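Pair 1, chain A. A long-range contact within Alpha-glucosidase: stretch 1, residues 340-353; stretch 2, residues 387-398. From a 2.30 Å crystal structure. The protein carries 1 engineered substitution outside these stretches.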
# COMPACT_ATOMS: atom_id res chain seq x y z
N GLY A 340 14.75 7.86 27.69
CA GLY A 340 13.82 8.54 28.57
C GLY A 340 13.20 9.79 27.97
O GLY A 340 13.78 10.42 27.08
N HIS A 341 12.02 10.14 28.47
CA HIS A 341 11.28 11.31 28.00
C HIS A 341 12.05 12.59 28.27
O HIS A 341 11.97 13.54 27.48
CB HIS A 341 9.90 11.39 28.68
CG HIS A 341 8.87 10.47 28.09
ND1 HIS A 341 8.91 9.10 28.26
CD2 HIS A 341 7.76 10.73 27.36
CE1 HIS A 341 7.88 8.56 27.64
NE2 HIS A 341 7.16 9.52 27.09
N GLN A 342 12.78 12.62 29.38
CA GLN A 342 13.45 13.84 29.83
C GLN A 342 14.61 14.24 28.93
O GLN A 342 14.72 15.40 28.53
CB GLN A 342 14.00 13.63 31.24
CG GLN A 342 12.94 13.52 32.32
CD GLN A 342 13.24 12.37 33.25
OE1 GLN A 342 14.02 11.47 32.92
NE2 GLN A 342 12.61 12.37 34.42
N ARG A 343 15.46 13.28 28.58
CA ARG A 343 16.61 13.57 27.72
C ARG A 343 16.21 13.71 26.27
O ARG A 343 16.95 14.28 25.45
CB ARG A 343 17.69 12.49 27.85
CG ARG A 343 18.28 12.35 29.23
CD ARG A 343 19.64 11.70 29.14
NE ARG A 343 20.55 12.60 28.43
CZ ARG A 343 21.74 12.25 27.95
NH1 ARG A 343 22.17 11.00 28.05
NH2 ARG A 343 22.49 13.16 27.33
N MET A 344 15.03 13.18 25.94
CA MET A 344 14.47 13.32 24.61
C MET A 344 14.36 14.78 24.21
O MET A 344 14.54 15.12 23.05
CB MET A 344 13.10 12.65 24.51
CG MET A 344 12.54 12.61 23.10
SD MET A 344 13.71 11.89 21.92
CE MET A 344 13.88 10.22 22.56
N LYS A 345 14.08 15.65 25.18
CA LYS A 345 13.96 17.09 24.93
C LYS A 345 15.28 17.71 24.47
O LYS A 345 15.31 18.55 23.57
CB LYS A 345 13.46 17.79 26.19
CG LYS A 345 13.66 19.30 26.20
CD LYS A 345 12.96 19.92 27.40
CE LYS A 345 13.47 21.33 27.67
NZ LYS A 345 14.87 21.28 28.19
N SER A 346 16.37 17.29 25.10
CA SER A 346 17.68 17.80 24.73
C SER A 346 18.11 17.20 23.40
O SER A 346 18.81 17.85 22.62
CB SER A 346 18.71 17.51 25.83
OG SER A 346 18.97 16.13 25.95
N LEU A 347 17.68 15.98 23.14
CA LEU A 347 17.94 15.35 21.84
C LEU A 347 17.20 16.11 20.73
O LEU A 347 17.75 16.36 19.66
CB LEU A 347 17.54 13.87 21.87
CG LEU A 347 18.40 12.84 21.13
CD1 LEU A 347 19.90 13.12 21.27
CD2 LEU A 347 18.08 11.44 21.63
N VAL A 348 15.95 16.48 21.00
CA VAL A 348 15.15 17.25 20.06
C VAL A 348 15.78 18.62 19.81
O VAL A 348 15.86 19.08 18.66
CB VAL A 348 13.69 17.44 20.56
CG1 VAL A 348 12.94 18.46 19.72
CG2 VAL A 348 12.94 16.10 20.56
N GLU A 349 16.21 19.28 20.88
CA GLU A 349 16.88 20.57 20.78
C GLU A 349 18.14 20.47 19.92
O GLU A 349 18.39 21.30 19.03
CB GLU A 349 17.20 21.09 22.17
CG GLU A 349 15.98 21.65 22.87
CD GLU A 349 16.23 21.92 24.34
OE1 GLU A 349 17.09 21.23 24.94
OE2 GLU A 349 15.54 22.81 24.90
N TYR A 350 18.93 19.43 20.19
CA TYR A 350 20.16 19.18 19.45
C TYR A 350 19.86 18.99 17.96
O TYR A 350 20.51 19.58 17.10
CB TYR A 350 20.88 17.95 20.01
CG TYR A 350 22.17 17.62 19.29
CD1 TYR A 350 23.35 18.30 19.59
CD2 TYR A 350 22.21 16.66 18.29
CE1 TYR A 350 24.54 18.00 18.94
CE2 TYR A 350 23.38 16.37 17.62
CZ TYR A 350 24.54 17.04 17.95
OH TYR A 350 25.71 16.75 17.29
N ALA A 351 18.85 18.16 17.67
CA ALA A 351 18.43 17.92 16.29
C ALA A 351 17.97 19.20 15.59
O ALA A 351 18.29 19.43 14.42
CB ALA A 351 17.31 16.89 16.25
N ARG A 352 17.21 20.03 16.31
CA ARG A 352 16.71 21.28 15.75
C ARG A 352 17.86 22.24 15.42
O ARG A 352 17.82 22.94 14.41
CB ARG A 352 15.73 21.96 16.71
CG ARG A 352 15.26 23.33 16.22
CD ARG A 352 13.93 23.76 16.82
NE ARG A 352 12.89 22.76 16.61
CZ ARG A 352 12.31 22.07 17.58
NH1 ARG A 352 12.63 22.29 18.84
NH2 ARG A 352 11.37 21.18 17.28
N ASP A 353 18.88 22.28 16.28
CA ASP A 353 20.03 23.13 16.01
C ASP A 353 20.79 22.67 14.76
O ASP A 353 21.52 23.44 14.14
CB ASP A 353 20.97 23.17 17.22
CG ASP A 353 22.19 24.04 16.98
OD1 ASP A 353 22.01 25.24 16.66
OD2 ASP A 353 23.33 23.53 17.10
N ARG A 387 -2.53 13.14 26.26
CA ARG A 387 -1.48 13.62 27.17
C ARG A 387 -0.09 13.51 26.50
O ARG A 387 0.71 14.48 26.45
CB ARG A 387 -1.52 12.84 28.48
CG ARG A 387 -0.47 13.24 29.51
CD ARG A 387 -0.72 12.50 30.82
NE ARG A 387 -2.02 12.86 31.37
CZ ARG A 387 -2.96 11.98 31.72
NH1 ARG A 387 -2.74 10.69 31.58
NH2 ARG A 387 -4.12 12.41 32.20
N GLU A 388 0.16 12.33 25.96
CA GLU A 388 1.41 12.04 25.27
C GLU A 388 1.64 13.01 24.12
O GLU A 388 2.71 13.61 24.03
CB GLU A 388 1.40 10.60 24.75
CG GLU A 388 2.74 10.11 24.26
CD GLU A 388 3.72 9.83 25.38
OE1 GLU A 388 3.27 9.65 26.54
OE2 GLU A 388 4.93 9.79 25.11
N MET A 389 0.62 13.19 23.30
CA MET A 389 0.72 14.00 22.08
C MET A 389 0.87 15.50 22.39
O MET A 389 1.48 16.24 21.62
CB MET A 389 -0.51 13.76 21.19
CG MET A 389 -0.45 12.45 20.40
SD MET A 389 -1.95 12.07 19.46
CE MET A 389 -1.51 10.47 18.77
N LYS A 390 0.29 15.93 23.50
CA LYS A 390 0.54 17.26 24.03
C LYS A 390 2.02 17.43 24.35
O LYS A 390 2.63 18.44 24.00
CB LYS A 390 -0.30 17.52 25.29
CG LYS A 390 -0.14 18.91 25.86
CD LYS A 390 -1.45 19.68 25.80
CE LYS A 390 -1.42 20.92 26.70
NZ LYS A 390 -1.09 20.61 28.12
N TRP A 391 2.58 16.44 25.05
CA TRP A 391 4.02 16.45 25.32
C TRP A 391 4.83 16.52 24.01
O TRP A 391 5.73 17.36 23.86
CB TRP A 391 4.44 15.24 26.15
CG TRP A 391 5.92 15.12 26.38
CD1 TRP A 391 6.68 15.87 27.23
CD2 TRP A 391 6.83 14.19 25.76
NE1 TRP A 391 8.00 15.47 27.18
CE2 TRP A 391 8.11 14.44 26.29
CE3 TRP A 391 6.67 13.17 24.82
CZ2 TRP A 391 9.23 13.71 25.90
CZ3 TRP A 391 7.79 12.44 24.43
CH2 TRP A 391 9.05 12.71 24.97
N LEU A 392 4.51 15.63 23.06
CA LEU A 392 5.20 15.59 21.77
C LEU A 392 5.19 16.94 21.09
O LEU A 392 6.24 17.43 20.66
CB LEU A 392 4.56 14.55 20.82
CG LEU A 392 4.88 13.05 20.87
CD1 LEU A 392 4.83 12.49 22.25
CD2 LEU A 392 3.94 12.26 20.00
N GLN A 393 4.01 17.55 21.02
CA GLN A 393 3.84 18.83 20.35
C GLN A 393 4.58 19.95 21.05
O GLN A 393 5.19 20.81 20.40
CB GLN A 393 2.36 19.18 20.26
CG GLN A 393 2.07 20.39 19.40
CD GLN A 393 0.60 20.72 19.38
OE1 GLN A 393 -0.13 20.40 20.32
NE2 GLN A 393 0.15 21.35 18.30
N SER A 394 4.52 19.95 22.38
CA SER A 394 5.27 20.92 23.16
C SER A 394 6.77 20.80 22.90
O SER A 394 7.50 21.79 22.91
CB SER A 394 4.96 20.75 24.66
OG SER A 394 5.67 19.66 25.21
N LEU A 395 7.25 19.58 22.65
CA LEU A 395 8.65 19.40 22.28
C LEU A 395 8.92 19.78 20.83
O LEU A 395 10.04 20.14 20.48
CB LEU A 395 9.09 17.95 22.51
CG LEU A 395 9.38 17.53 23.95
CD1 LEU A 395 10.35 16.37 23.96
CD2 LEU A 395 9.93 18.71 24.74
N GLY A 396 7.91 19.70 19.99
CA GLY A 396 8.11 19.97 18.58
C GLY A 396 8.47 18.73 17.77
O GLY A 396 9.04 18.83 16.68
N VAL A 397 8.17 17.55 18.31
CA VAL A 397 8.32 16.32 17.55
C VAL A 397 7.32 16.40 16.40
O VAL A 397 6.21 16.90 16.58
CB VAL A 397 8.06 15.05 18.41
CG1 VAL A 397 8.15 13.78 17.56
CG2 VAL A 397 9.06 14.98 19.57
N LYS A 398 7.74 15.96 15.22
CA LYS A 398 6.96 16.15 14.00
C LYS A 398 6.25 14.90 13.49
O LYS A 398 5.43 14.99 12.58
CB LYS A 398 7.87 16.68 12.89
CG LYS A 398 8.40 18.08 13.14
CD LYS A 398 7.24 19.02 13.46
CE LYS A 398 7.51 20.43 12.99
NZ LYS A 398 6.26 21.23 12.94

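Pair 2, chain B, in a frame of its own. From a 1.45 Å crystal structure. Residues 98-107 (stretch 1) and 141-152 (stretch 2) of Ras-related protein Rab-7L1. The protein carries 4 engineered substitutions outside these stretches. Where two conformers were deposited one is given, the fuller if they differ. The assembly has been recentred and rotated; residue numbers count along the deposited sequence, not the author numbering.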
# COMPACT_ATOMS: atom_id res chain seq x y z
N THR B 98 11.30 11.53 0.92
CA THR B 98 10.42 10.37 0.79
C THR B 98 9.28 10.65 -0.17
O THR B 98 8.81 9.74 -0.88
CB THR B 98 9.87 9.93 2.16
OG1 THR B 98 8.87 10.87 2.65
CG2 THR B 98 11.00 9.73 3.21
N PHE B 99 8.90 11.92 -0.29
CA PHE B 99 7.89 12.32 -1.27
C PHE B 99 8.44 12.20 -2.68
O PHE B 99 7.86 11.51 -3.54
CB PHE B 99 7.47 13.75 -0.99
CG PHE B 99 6.50 14.35 -2.02
CD1 PHE B 99 5.20 13.83 -2.21
CD2 PHE B 99 6.89 15.48 -2.77
CE1 PHE B 99 4.32 14.45 -3.14
CE2 PHE B 99 6.00 16.09 -3.66
CZ PHE B 99 4.75 15.55 -3.85
N SER B 100 9.60 12.84 -2.92
CA SER B 100 10.26 12.72 -4.21
C SER B 100 10.49 11.26 -4.60
O SER B 100 10.26 10.88 -5.76
CB SER B 100 11.59 13.48 -4.15
OG SER B 100 12.27 13.44 -5.39
N ASN B 101 10.96 10.44 -3.65
CA ASN B 101 11.24 9.05 -4.00
C ASN B 101 9.97 8.26 -4.34
O ASN B 101 10.07 7.20 -4.99
CB ASN B 101 12.00 8.35 -2.87
CG ASN B 101 13.49 8.48 -2.99
OD1 ASN B 101 14.02 8.66 -4.09
ND2 ASN B 101 14.16 8.42 -1.85
N SER B 102 8.77 8.75 -3.95
CA SER B 102 7.55 8.03 -4.34
C SER B 102 7.39 8.00 -5.85
O SER B 102 6.74 7.09 -6.39
CB SER B 102 6.33 8.72 -3.71
OG SER B 102 6.44 8.65 -2.33
N GLN B 103 7.99 8.98 -6.55
CA GLN B 103 7.97 8.95 -8.01
C GLN B 103 8.80 7.79 -8.53
O GLN B 103 8.42 7.10 -9.49
CB GLN B 103 8.50 10.26 -8.58
CG GLN B 103 8.53 10.24 -10.11
CD GLN B 103 9.10 11.50 -10.71
OE1 GLN B 103 10.21 11.90 -10.38
NE2 GLN B 103 8.33 12.15 -11.57
N ARG B 104 9.94 7.55 -7.90
CA ARG B 104 10.77 6.41 -8.32
C ARG B 104 10.06 5.09 -8.00
O ARG B 104 10.11 4.15 -8.82
CB ARG B 104 12.14 6.46 -7.64
CG ARG B 104 13.00 7.63 -8.06
CD ARG B 104 14.40 7.53 -7.37
NE ARG B 104 15.22 8.66 -7.75
CZ ARG B 104 16.31 8.55 -8.49
NH1 ARG B 104 16.70 7.34 -8.90
NH2 ARG B 104 17.02 9.63 -8.81
N TRP B 105 9.42 4.99 -6.83
CA TRP B 105 8.66 3.79 -6.54
C TRP B 105 7.59 3.56 -7.60
O TRP B 105 7.37 2.43 -8.06
CB TRP B 105 8.03 3.88 -5.16
CG TRP B 105 9.01 3.74 -4.00
CD1 TRP B 105 9.37 4.69 -3.10
CD2 TRP B 105 9.67 2.53 -3.61
NE1 TRP B 105 10.24 4.14 -2.15
CE2 TRP B 105 10.41 2.82 -2.44
CE3 TRP B 105 9.65 1.23 -4.11
CZ2 TRP B 105 11.21 1.87 -1.80
CZ3 TRP B 105 10.48 0.25 -3.48
CH2 TRP B 105 11.19 0.59 -2.29
N LYS B 106 6.86 4.63 -7.99
CA LYS B 106 5.78 4.43 -8.96
C LYS B 106 6.30 4.05 -10.33
O LYS B 106 5.74 3.16 -11.00
CB LYS B 106 4.97 5.74 -9.05
CG LYS B 106 3.81 5.77 -10.08
CD LYS B 106 2.80 4.67 -9.80
CE LYS B 106 1.42 5.01 -10.44
NZ LYS B 106 1.59 5.19 -11.89
N GLN B 107 7.39 4.71 -10.78
CA GLN B 107 8.01 4.33 -12.05
C GLN B 107 8.51 2.89 -12.03
O GLN B 107 8.37 2.16 -13.01
CB GLN B 107 9.16 5.31 -12.35
CG GLN B 107 8.62 6.73 -12.74
CD GLN B 107 9.72 7.78 -12.75
OE1 GLN B 107 10.81 7.58 -12.20
NE2 GLN B 107 9.45 8.92 -13.41
N GLN B 141 0.58 20.69 -3.86
CA GLN B 141 1.80 19.89 -4.47
C GLN B 141 1.54 18.31 -4.55
O GLN B 141 1.89 17.61 -5.53
CB GLN B 141 3.03 20.13 -3.59
CG GLN B 141 3.89 21.37 -3.93
CD GLN B 141 5.02 21.55 -2.91
OE1 GLN B 141 4.98 20.96 -1.82
NE2 GLN B 141 6.05 22.33 -3.28
N ILE B 142 0.97 17.78 -3.50
CA ILE B 142 0.70 16.35 -3.54
C ILE B 142 -0.25 16.00 -4.67
O ILE B 142 -0.06 15.01 -5.39
CB ILE B 142 0.18 15.85 -2.20
CG1 ILE B 142 1.23 16.11 -1.10
CG2 ILE B 142 -0.08 14.36 -2.27
CD1 ILE B 142 0.66 15.91 0.29
N ASP B 143 -1.32 16.76 -4.80
CA ASP B 143 -2.30 16.46 -5.85
C ASP B 143 -1.70 16.57 -7.23
O ASP B 143 -1.96 15.72 -8.09
CB ASP B 143 -3.54 17.36 -5.72
CG ASP B 143 -4.69 16.90 -6.64
OD1 ASP B 143 -5.19 15.78 -6.36
OD2 ASP B 143 -5.00 17.63 -7.61
N ARG B 144 -0.94 17.63 -7.50
CA ARG B 144 -0.30 17.74 -8.82
C ARG B 144 0.65 16.58 -9.06
O ARG B 144 0.69 16.02 -10.17
CB ARG B 144 0.47 19.06 -8.90
CG ARG B 144 -0.43 20.29 -9.05
CD ARG B 144 0.34 21.51 -9.54
NE ARG B 144 1.43 21.88 -8.63
CZ ARG B 144 1.24 22.60 -7.52
NH1 ARG B 144 0.01 23.00 -7.18
NH2 ARG B 144 2.28 22.90 -6.74
N PHE B 145 1.39 16.19 -8.03
CA PHE B 145 2.32 15.07 -8.15
C PHE B 145 1.58 13.76 -8.40
O PHE B 145 1.97 12.96 -9.25
CB PHE B 145 3.14 15.01 -6.85
CG PHE B 145 4.05 13.85 -6.70
CD1 PHE B 145 3.57 12.66 -6.19
CD2 PHE B 145 5.41 14.00 -6.97
CE1 PHE B 145 4.39 11.58 -5.95
CE2 PHE B 145 6.29 12.89 -6.71
CZ PHE B 145 5.73 11.69 -6.22
N SER B 146 0.46 13.55 -7.69
CA SER B 146 -0.27 12.31 -7.88
C SER B 146 -0.77 12.21 -9.32
O SER B 146 -0.68 11.14 -9.95
CB SER B 146 -1.42 12.35 -6.86
OG SER B 146 -2.22 11.18 -6.89
N LYS B 147 -1.33 13.30 -9.85
CA LYS B 147 -1.81 13.29 -11.22
C LYS B 147 -0.67 13.15 -12.22
O LYS B 147 -0.78 12.38 -13.18
CB LYS B 147 -2.57 14.58 -11.47
CG LYS B 147 -3.99 14.51 -10.81
CD LYS B 147 -4.52 15.89 -10.69
CE LYS B 147 -6.02 15.81 -10.29
NZ LYS B 147 -6.55 17.17 -10.02
N GLU B 148 0.44 13.89 -12.03
CA GLU B 148 1.50 13.84 -13.03
C GLU B 148 2.12 12.44 -13.09
O GLU B 148 2.54 12.01 -14.17
CB GLU B 148 2.58 14.85 -12.66
CG GLU B 148 2.24 16.31 -13.02
CD GLU B 148 3.29 17.26 -12.44
OE1 GLU B 148 4.28 16.74 -11.86
OE2 GLU B 148 3.13 18.50 -12.56
N ASN B 149 2.10 11.71 -11.99
CA ASN B 149 2.74 10.40 -11.94
C ASN B 149 1.78 9.23 -12.11
O ASN B 149 2.17 8.08 -11.89
CB ASN B 149 3.62 10.26 -10.68
CG ASN B 149 4.80 11.19 -10.74
OD1 ASN B 149 5.65 11.04 -11.63
ND2 ASN B 149 4.82 12.22 -9.91
N GLY B 150 0.51 9.51 -12.43
CA GLY B 150 -0.38 8.42 -12.78
C GLY B 150 -0.89 7.59 -11.64
O GLY B 150 -1.26 6.44 -11.85
N PHE B 151 -0.92 8.14 -10.43
CA PHE B 151 -1.50 7.41 -9.31
C PHE B 151 -3.01 7.32 -9.46
O PHE B 151 -3.65 8.20 -10.06
CB PHE B 151 -1.20 8.11 -7.99
CG PHE B 151 0.22 7.90 -7.53
CD1 PHE B 151 1.23 8.76 -7.94
CD2 PHE B 151 0.47 6.87 -6.64
CE1 PHE B 151 2.57 8.55 -7.49
CE2 PHE B 151 1.83 6.64 -6.21
CZ PHE B 151 2.82 7.51 -6.62
N THR B 152 -3.59 6.25 -8.89
CA THR B 152 -5.05 6.15 -8.88
C THR B 152 -5.62 7.23 -8.00
O THR B 152 -6.65 7.82 -8.33
CB THR B 152 -5.48 4.77 -8.37
OG1 THR B 152 -4.76 3.78 -9.17
CG2 THR B 152 -6.99 4.56 -8.56
O HOH W 1 6.14 9.07 -13.74

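In both pairs a helix packs beside the end of a second helix running in broadly the same direction, and the second stretch then turns off through a glycine. The axes approach to 11.0 Å in each; their N-to-C directions differ by 33° in pair 1 and 14° in pair 2. Fourteen central residues superpose with an RMSD of 0.4 Å over N, CA and C. The fit is tightest from Gln A342 = Ser B100 to Val A348 = Lys B106, where CA atoms fall within 0.3 Å, and loosens toward the start of the second helix (Trp A391 = Phe B145, 1.6 Å), as the different interhelical angles would lead one to expect.

The matched glycines, Gly A396 and Gly B150, lie 0.5 Å apart and both have positive phi (91° and 76°). An ideal CB on Gly A396 would lie 2.4 Å from Arg A352 NH2, a clash; on Gly B150 it would lie 3.2 Å from Lys B106 NZ, which is tight.

At the first aromatic layer, His A341 = Phe B99 meets Trp A391 = Phe B145. Both ring pairs are oblique: centroids 4.4 Å apart with planes at 49° in pair 1, 4.2 Å and 35° in pair 2. The imidazole adds polarity, His A341 NE2 donating to Glu A388 OE2 at 3.0 Å (157°), although the position of that oxygen is less certain. Phe B99 instead makes an apolar contact, its CE1 lying 4.1 Å from Ile B142 CG1.

One turn on, Lys A345 = Gln B103 faces Leu A395 = Asn B149, the closest CA register in both pairs: Lys A345 CA lies 6.4 Å from Leu A395 CA, and Gln B103 CA lies 6.7 Å from Asn B149 CA. Pair 1 packs aliphatic carbon here, with Lys A345 CB 3.9 Å from Leu A395 CD2, while Lys A345 NZ turns to Glu A349 OE2 in a long 3.7 Å salt bridge. Pair 2 places amides at the same site: Gln B103 NE2 donates to Asn B149 OD1 at 2.9 Å (161°), and that oxygen also accepts from a water at 2.9 Å.

The last layer also differs in chemistry. Val A348 packs its CG2 4.2 Å from Val A397 CG2, and its CG1 lies 3.4 Å from Leu A395 O. At the equivalent position, Lys B106 lays CG over the face of Phe B151, 4.2 Å from the ring centroid, then carries NZ to the turn carbonyls: Asn B149 O at 2.9 Å and, weakly, Gly B150 O at 3.1 Å. A single lysine thus combines apolar packing with polar capture of the turn.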